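Local structure of Hia (Adhesin) (Haemophilus influenzae, 3EMF) at residues L63-S71 / S81-V90; T3-A11 / V52-N62. The protein is a trimeric autotransporter adhesin of the bacterial outer membrane, of which this chain is the second binding domain, probably serving attachment to host cells. All blocks are in the same frame, centred on the assembly; numbering follows the deposited sequence.

Contact 1. Residues L63-S71 / S81-V90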
# COMPACT_ATOMS: atom_id res chain seq x y z
N LEU A 63 -8.74 -8.38 1.16
CA LEU A 63 -7.55 -7.92 0.41
C LEU A 63 -7.96 -6.92 -0.65
O LEU A 63 -7.21 -6.00 -0.95
CB LEU A 63 -6.83 -9.07 -0.26
CG LEU A 63 -6.48 -10.27 0.63
CD1 LEU A 63 -5.63 -11.27 -0.13
CD2 LEU A 63 -5.77 -9.77 1.85
N ARG A 64 -9.17 -7.11 -1.20
CA ARG A 64 -9.64 -6.29 -2.30
C ARG A 64 -10.03 -4.90 -1.82
O ARG A 64 -10.29 -4.02 -2.62
CB ARG A 64 -10.83 -6.96 -3.01
CG ARG A 64 -10.45 -8.27 -3.69
CD ARG A 64 -11.60 -8.87 -4.48
NE ARG A 64 -11.11 -9.96 -5.32
CZ ARG A 64 -11.59 -11.19 -5.32
NH1 ARG A 64 -12.62 -11.50 -4.54
NH2 ARG A 64 -11.06 -12.10 -6.12
N LYS A 65 -10.05 -4.71 -0.50
CA LYS A 65 -10.43 -3.42 0.06
C LYS A 65 -9.27 -2.74 0.78
O LYS A 65 -9.46 -1.70 1.42
CB LYS A 65 -11.60 -3.58 1.02
CG LYS A 65 -12.85 -4.11 0.36
CD LYS A 65 -14.02 -4.00 1.34
CE LYS A 65 -15.34 -4.38 0.67
NZ LYS A 65 -15.31 -5.77 0.11
N LEU A 66 -8.08 -3.31 0.66
CA LEU A 66 -6.89 -2.69 1.21
C LEU A 66 -6.39 -1.54 0.35
O LEU A 66 -6.51 -1.54 -0.87
CB LEU A 66 -5.78 -3.73 1.34
CG LEU A 66 -5.99 -4.89 2.31
CD1 LEU A 66 -4.76 -5.81 2.22
CD2 LEU A 66 -6.18 -4.39 3.72
N GLY A 67 -5.80 -0.54 0.99
CA GLY A 67 -5.30 0.58 0.25
C GLY A 67 -4.92 1.74 1.12
O GLY A 67 -5.08 1.69 2.34
N TRP A 68 -4.37 2.77 0.50
CA TRP A 68 -4.09 4.01 1.19
C TRP A 68 -4.59 5.15 0.32
O TRP A 68 -4.83 4.97 -0.88
CB TRP A 68 -2.58 4.14 1.50
CG TRP A 68 -1.66 3.88 0.34
CD1 TRP A 68 -1.26 2.66 -0.15
CD2 TRP A 68 -1.00 4.87 -0.46
NE1 TRP A 68 -0.39 2.85 -1.20
CE2 TRP A 68 -0.21 4.20 -1.40
CE3 TRP A 68 -0.99 6.27 -0.45
CZ2 TRP A 68 0.56 4.87 -2.35
CZ3 TRP A 68 -0.22 6.94 -1.39
CH2 TRP A 68 0.55 6.24 -2.32
N VAL A 69 -4.73 6.32 0.91
CA VAL A 69 -5.26 7.47 0.19
C VAL A 69 -4.16 8.40 -0.31
O VAL A 69 -3.24 8.76 0.44
CB VAL A 69 -6.27 8.24 1.05
CG1 VAL A 69 -6.74 9.47 0.33
CG2 VAL A 69 -7.45 7.33 1.43
N LEU A 70 -4.25 8.76 -1.58
CA LEU A 70 -3.28 9.64 -2.20
C LEU A 70 -3.95 10.97 -2.54
O LEU A 70 -5.00 10.99 -3.20
CB LEU A 70 -2.77 8.99 -3.48
CG LEU A 70 -1.97 9.88 -4.43
CD1 LEU A 70 -0.61 10.21 -3.87
CD2 LEU A 70 -1.83 9.19 -5.78
N SER A 71 -3.35 12.06 -2.09
CA SER A 71 -3.97 13.37 -2.25
C SER A 71 -2.99 14.40 -2.79
O SER A 71 -1.78 14.29 -2.56
CB SER A 71 -4.50 13.86 -0.90
OG SER A 71 -5.54 13.01 -0.45
N SER A 81 -8.44 13.71 -4.05
CA SER A 81 -7.98 12.45 -3.45
C SER A 81 -8.33 11.27 -4.33
O SER A 81 -9.32 11.28 -5.05
CB SER A 81 -8.62 12.25 -2.08
OG SER A 81 -8.22 13.25 -1.16
N GLN A 82 -7.50 10.23 -4.25
CA GLN A 82 -7.79 8.96 -4.90
C GLN A 82 -7.33 7.84 -3.97
O GLN A 82 -6.56 8.09 -3.04
CB GLN A 82 -7.05 8.83 -6.24
CG GLN A 82 -7.23 10.00 -7.19
CD GLN A 82 -6.08 10.99 -7.13
OE1 GLN A 82 -5.52 11.27 -6.06
NE2 GLN A 82 -5.72 11.54 -8.28
N GLN A 83 -7.79 6.63 -4.24
CA GLN A 83 -7.37 5.47 -3.47
C GLN A 83 -6.35 4.69 -4.23
O GLN A 83 -6.56 4.34 -5.38
CB GLN A 83 -8.54 4.54 -3.20
CG GLN A 83 -9.67 5.20 -2.55
CD GLN A 83 -10.81 4.25 -2.27
OE1 GLN A 83 -10.89 3.17 -2.84
NE2 GLN A 83 -11.69 4.66 -1.37
N VAL A 84 -5.24 4.39 -3.56
CA VAL A 84 -4.27 3.48 -4.11
C VAL A 84 -4.52 2.11 -3.53
O VAL A 84 -4.22 1.85 -2.36
CB VAL A 84 -2.86 3.94 -3.78
CG1 VAL A 84 -1.84 3.01 -4.44
CG2 VAL A 84 -2.69 5.36 -4.26
N LYS A 85 -5.08 1.23 -4.34
CA LYS A 85 -5.39 -0.11 -3.88
C LYS A 85 -4.34 -1.08 -4.36
O LYS A 85 -3.39 -0.67 -5.04
CB LYS A 85 -6.80 -0.51 -4.33
CG LYS A 85 -7.86 0.37 -3.65
CD LYS A 85 -8.96 -0.44 -2.97
CE LYS A 85 -9.90 -1.05 -3.98
NZ LYS A 85 -11.14 -1.56 -3.34
N HIS A 86 -4.48 -2.35 -4.02
CA HIS A 86 -3.47 -3.29 -4.46
C HIS A 86 -3.38 -3.26 -5.98
O HIS A 86 -4.41 -3.25 -6.67
CB HIS A 86 -3.80 -4.71 -4.03
CG HIS A 86 -2.90 -5.72 -4.67
ND1 HIS A 86 -3.28 -6.49 -5.75
CD2 HIS A 86 -1.61 -6.04 -4.42
CE1 HIS A 86 -2.27 -7.24 -6.13
NE2 HIS A 86 -1.24 -7.00 -5.33
N ALA A 87 -2.14 -3.24 -6.48
CA ALA A 87 -1.85 -3.32 -7.91
C ALA A 87 -2.23 -2.06 -8.68
O ALA A 87 -2.23 -2.06 -9.91
CB ALA A 87 -2.47 -4.58 -8.56
N ASP A 88 -2.54 -1.00 -7.96
CA ASP A 88 -2.64 0.30 -8.60
C ASP A 88 -1.25 0.87 -8.89
O ASP A 88 -0.23 0.34 -8.45
CB ASP A 88 -3.43 1.26 -7.72
CG ASP A 88 -4.96 1.00 -7.77
OD1 ASP A 88 -5.41 0.07 -8.49
OD2 ASP A 88 -5.70 1.73 -7.08
N GLU A 89 -1.23 1.95 -9.67
CA GLU A 89 0.02 2.59 -10.06
C GLU A 89 -0.02 4.07 -9.73
O GLU A 89 -1.03 4.74 -9.96
CB GLU A 89 0.33 2.35 -11.54
CG GLU A 89 1.60 3.06 -12.04
CD GLU A 89 1.93 2.72 -13.49
OE1 GLU A 89 1.06 2.14 -14.19
OE2 GLU A 89 3.06 3.04 -13.95
N VAL A 90 1.06 4.55 -9.14
CA VAL A 90 1.22 5.97 -8.86
C VAL A 90 2.40 6.47 -9.67
O VAL A 90 3.53 6.00 -9.52
CB VAL A 90 1.43 6.26 -7.36
CG1 VAL A 90 1.60 7.75 -7.14
CG2 VAL A 90 0.27 5.74 -6.55
O HOH W 1 -6.71 -3.81 -2.66
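Val84 sets its branched carbon over one face of the Trp68 indole, a CH-pi contact in which CB stands 3.8 Å from the centroid of the five-membered ring. CG1 rests by NE1 and CE2, while CG2 touches both CZ2 and Leu70 CB. The ring reaches this place because Trp68 CG is tucked between its backbone N and carbonyl carbon (chi1 49°), which lays the indole alongside Val84. Leu70 CD2 then meets Val90 CG1 tip to tip at 4.0 Å. Trp68, Leu70 and Val84 belong to the antiparallel hairpin 67-74/80-85 of the Trp-ring domain, while Val90 comes from the next strand, and across the trimer Trp68 meets Trp68 of the second subunit edge to face. Trp68 with Val84 and Leu70 with Gln82 are hydrogen-bonded pairs; Val84 N reaches Trp68 O at 2.8 Å. On the other sheet face Ser71 OG and Ser81 OG lie 2.8 Å apart, and Ser71 OG is hydrogen-bonded to Glu89 of the second subunit. Where the hairpin opens, Lys85 bends at chi2 and chi3 over Leu66 O, and its NZ donates to Arg64 O at 2.7 Å, while a water bridges Leu63 O, Leu66 O and His86 N.

Contact 2. Residues T3-A11 / V52-N62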
# COMPACT_ATOMS: atom_id res chain seq x y z
N THR A 3 -14.56 -24.14 1.44
CA THR A 3 -15.15 -23.50 2.60
C THR A 3 -15.34 -22.01 2.43
O THR A 3 -14.40 -21.30 2.07
N PRO A 4 -16.58 -21.52 2.67
CA PRO A 4 -16.93 -20.09 2.59
C PRO A 4 -16.53 -19.33 3.86
O PRO A 4 -17.30 -19.31 4.82
CB PRO A 4 -18.46 -20.11 2.45
CG PRO A 4 -18.84 -21.55 2.20
CD PRO A 4 -17.77 -22.36 2.86
N VAL A 5 -15.36 -18.71 3.85
CA VAL A 5 -14.88 -17.96 5.00
C VAL A 5 -15.37 -16.52 4.93
O VAL A 5 -15.25 -15.87 3.90
CB VAL A 5 -13.33 -17.96 5.07
CG1 VAL A 5 -12.84 -17.03 6.17
CG2 VAL A 5 -12.80 -19.37 5.25
N THR A 6 -15.90 -16.04 6.05
CA THR A 6 -16.38 -14.66 6.13
C THR A 6 -15.95 -14.01 7.44
O THR A 6 -15.58 -14.69 8.38
CB THR A 6 -17.92 -14.60 6.03
OG1 THR A 6 -18.51 -15.16 7.22
CG2 THR A 6 -18.40 -15.37 4.81
N ASN A 7 -15.98 -12.68 7.48
CA ASN A 7 -15.86 -11.97 8.75
C ASN A 7 -16.73 -10.72 8.72
O ASN A 7 -17.40 -10.46 7.72
CB ASN A 7 -14.38 -11.69 9.11
CG ASN A 7 -13.68 -10.80 8.12
OD1 ASN A 7 -14.29 -9.88 7.57
ND2 ASN A 7 -12.39 -11.06 7.89
N LYS A 8 -16.74 -9.96 9.81
CA LYS A 8 -17.71 -8.88 9.98
C LYS A 8 -17.15 -7.50 9.64
O LYS A 8 -17.81 -6.49 9.84
CB LYS A 8 -18.26 -8.87 11.41
CG LYS A 8 -19.42 -9.82 11.67
CD LYS A 8 -19.77 -9.82 13.16
CE LYS A 8 -21.07 -10.57 13.46
NZ LYS A 8 -21.54 -10.35 14.87
N LEU A 9 -15.92 -7.45 9.12
CA LEU A 9 -15.32 -6.18 8.71
C LEU A 9 -16.16 -5.40 7.71
O LEU A 9 -16.65 -5.95 6.71
CB LEU A 9 -13.93 -6.41 8.09
CG LEU A 9 -12.84 -6.96 9.01
CD1 LEU A 9 -11.59 -7.36 8.19
CD2 LEU A 9 -12.51 -5.96 10.12
N LYS A 10 -16.28 -4.10 7.95
CA LYS A 10 -17.00 -3.21 7.05
C LYS A 10 -16.01 -2.32 6.32
O LYS A 10 -14.83 -2.30 6.64
CB LYS A 10 -17.98 -2.32 7.82
CG LYS A 10 -18.87 -3.05 8.81
CD LYS A 10 -19.72 -2.07 9.62
CE LYS A 10 -20.53 -2.78 10.70
NZ LYS A 10 -21.51 -3.75 10.11
N ALA A 11 -16.51 -1.60 5.33
CA ALA A 11 -15.73 -0.61 4.63
C ALA A 11 -16.11 0.76 5.17
O ALA A 11 -17.21 0.96 5.67
CB ALA A 11 -16.02 -0.68 3.14
N VAL A 52 -13.96 -6.85 15.27
CA VAL A 52 -13.34 -8.04 14.69
C VAL A 52 -11.95 -8.19 15.27
O VAL A 52 -11.08 -7.34 15.05
CB VAL A 52 -13.28 -7.96 13.13
CG1 VAL A 52 -12.64 -9.21 12.56
CG2 VAL A 52 -14.70 -7.76 12.55
N GLU A 53 -11.75 -9.26 16.04
CA GLU A 53 -10.52 -9.50 16.75
C GLU A 53 -9.35 -9.83 15.81
O GLU A 53 -9.55 -10.32 14.70
CB GLU A 53 -10.70 -10.65 17.74
CG GLU A 53 -11.42 -10.26 19.03
CD GLU A 53 -12.93 -10.06 18.85
OE1 GLU A 53 -13.48 -10.45 17.79
OE2 GLU A 53 -13.56 -9.51 19.79
N ASP A 54 -8.15 -9.57 16.28
CA ASP A 54 -6.94 -9.92 15.53
C ASP A 54 -6.94 -11.35 14.98
O ASP A 54 -6.61 -11.56 13.82
CB ASP A 54 -5.68 -9.71 16.40
CG ASP A 54 -5.27 -8.24 16.50
OD1 ASP A 54 -5.78 -7.39 15.74
OD2 ASP A 54 -4.40 -7.93 17.35
N ASN A 55 -7.28 -12.34 15.82
CA ASN A 55 -7.17 -13.75 15.42
C ASN A 55 -8.38 -14.25 14.63
O ASN A 55 -8.93 -15.31 14.92
CB ASN A 55 -6.92 -14.67 16.62
CG ASN A 55 -5.51 -14.52 17.19
OD1 ASN A 55 -4.58 -14.13 16.48
ND2 ASN A 55 -5.35 -14.83 18.47
N THR A 56 -8.77 -13.46 13.64
CA THR A 56 -9.90 -13.77 12.77
C THR A 56 -9.31 -14.00 11.40
O THR A 56 -8.35 -13.33 11.00
CB THR A 56 -10.86 -12.57 12.72
OG1 THR A 56 -11.29 -12.25 14.05
CG2 THR A 56 -12.08 -12.87 11.84
N ALA A 57 -9.87 -14.97 10.68
CA ALA A 57 -9.48 -15.24 9.30
C ALA A 57 -9.68 -13.99 8.45
O ALA A 57 -10.75 -13.39 8.47
CB ALA A 57 -10.28 -16.39 8.73
N ALA A 58 -8.64 -13.59 7.71
CA ALA A 58 -8.80 -12.57 6.70
C ALA A 58 -9.32 -13.24 5.42
O ALA A 58 -9.03 -14.40 5.16
CB ALA A 58 -7.49 -11.86 6.42
N THR A 59 -10.14 -12.52 4.66
CA THR A 59 -10.67 -13.08 3.41
C THR A 59 -10.07 -12.39 2.19
O THR A 59 -9.50 -11.31 2.29
CB THR A 59 -12.20 -12.92 3.34
OG1 THR A 59 -12.52 -11.54 3.12
CG2 THR A 59 -12.84 -13.42 4.64
N VAL A 60 -10.22 -13.02 1.03
CA VAL A 60 -9.79 -12.40 -0.22
C VAL A 60 -10.59 -11.13 -0.46
O VAL A 60 -10.05 -10.14 -0.93
CB VAL A 60 -9.90 -13.38 -1.41
CG1 VAL A 60 -9.52 -12.69 -2.73
CG2 VAL A 60 -9.00 -14.61 -1.14
N GLY A 61 -11.88 -11.13 -0.10
CA GLY A 61 -12.64 -9.90 -0.15
C GLY A 61 -12.00 -8.76 0.64
O GLY A 61 -12.04 -7.59 0.23
N ASN A 62 -11.41 -9.09 1.78
CA ASN A 62 -10.70 -8.09 2.59
C ASN A 62 -9.51 -7.52 1.82
O ASN A 62 -9.28 -6.31 1.83
CB ASN A 62 -10.19 -8.70 3.90
CG ASN A 62 -11.29 -9.11 4.86
OD1 ASN A 62 -12.43 -8.62 4.83
ND2 ASN A 62 -10.94 -10.04 5.76
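Asn7 and Ala57 join two irregular chain segments, the N-terminal arm and the loop that runs into helix 60-63, whose N-cap is Thr59. Asn7 ND2 donates to Ala57 O at 2.9 Å, with the acceptor close to the amide plane and the donor in the plane of the carbonyl. Upstream, Val5 CG1 rests 3.7 Å from Ala57 CB and beside Thr59 CG2, the Val5 and Thr59 side chains running antiparallel alongside one another. Downstream, Leu9 crosses Val52 at about a right angle, and its CD2 sits 3.7 Å from Val52 CB, while CD1 packs on the amide of Asn62. The Asn62 and Asn7 amides come from opposite directions and lie nearly coplanar, 9° apart.

A second shell surrounds these groups. With CG between backbone N and carbonyl carbon (chi1 63°), the Asn7 amide is placed so that OD1 accepts a weak hydrogen bond from Leu9 N, and Thr56 CG2 packs on Asn7 CB. Thr56 is steadied in turn by OG1 bonding Glu53 O at 2.7 Å. Beyond the chain, Val60 of the second subunit packs on Asn7 and Thr56, and Arg64 of that subunit binds Asp54 and Val52 O. At the helix start, Thr59 OG1 accepts from Asn62 N at 3.0 Å.

In the fold
Followed from the N terminus, the chain first lays down residues 3-11 as an extended arm, then runs through helix 24-30 and surrounding loops before 52-62 returns to it, so that contact 2 closes a loop of 40 residues. The path passes through a short turn from helix 60-63 into strand 67-74, and contact 1 closes the much shorter hairpin with strand 80-85. The two therefore stand in series, neither nested nor crossed, with centres about 19 Å apart. They meet where Lys65 CD packs on Ala11 CB, 4.3 Å away. Contact 2 ties the arm to the helix start, contact 1 pairs strand 67-74 with 80-85 and brings Val90 of strand 89-94 against the hairpin, and both touch the third subunit.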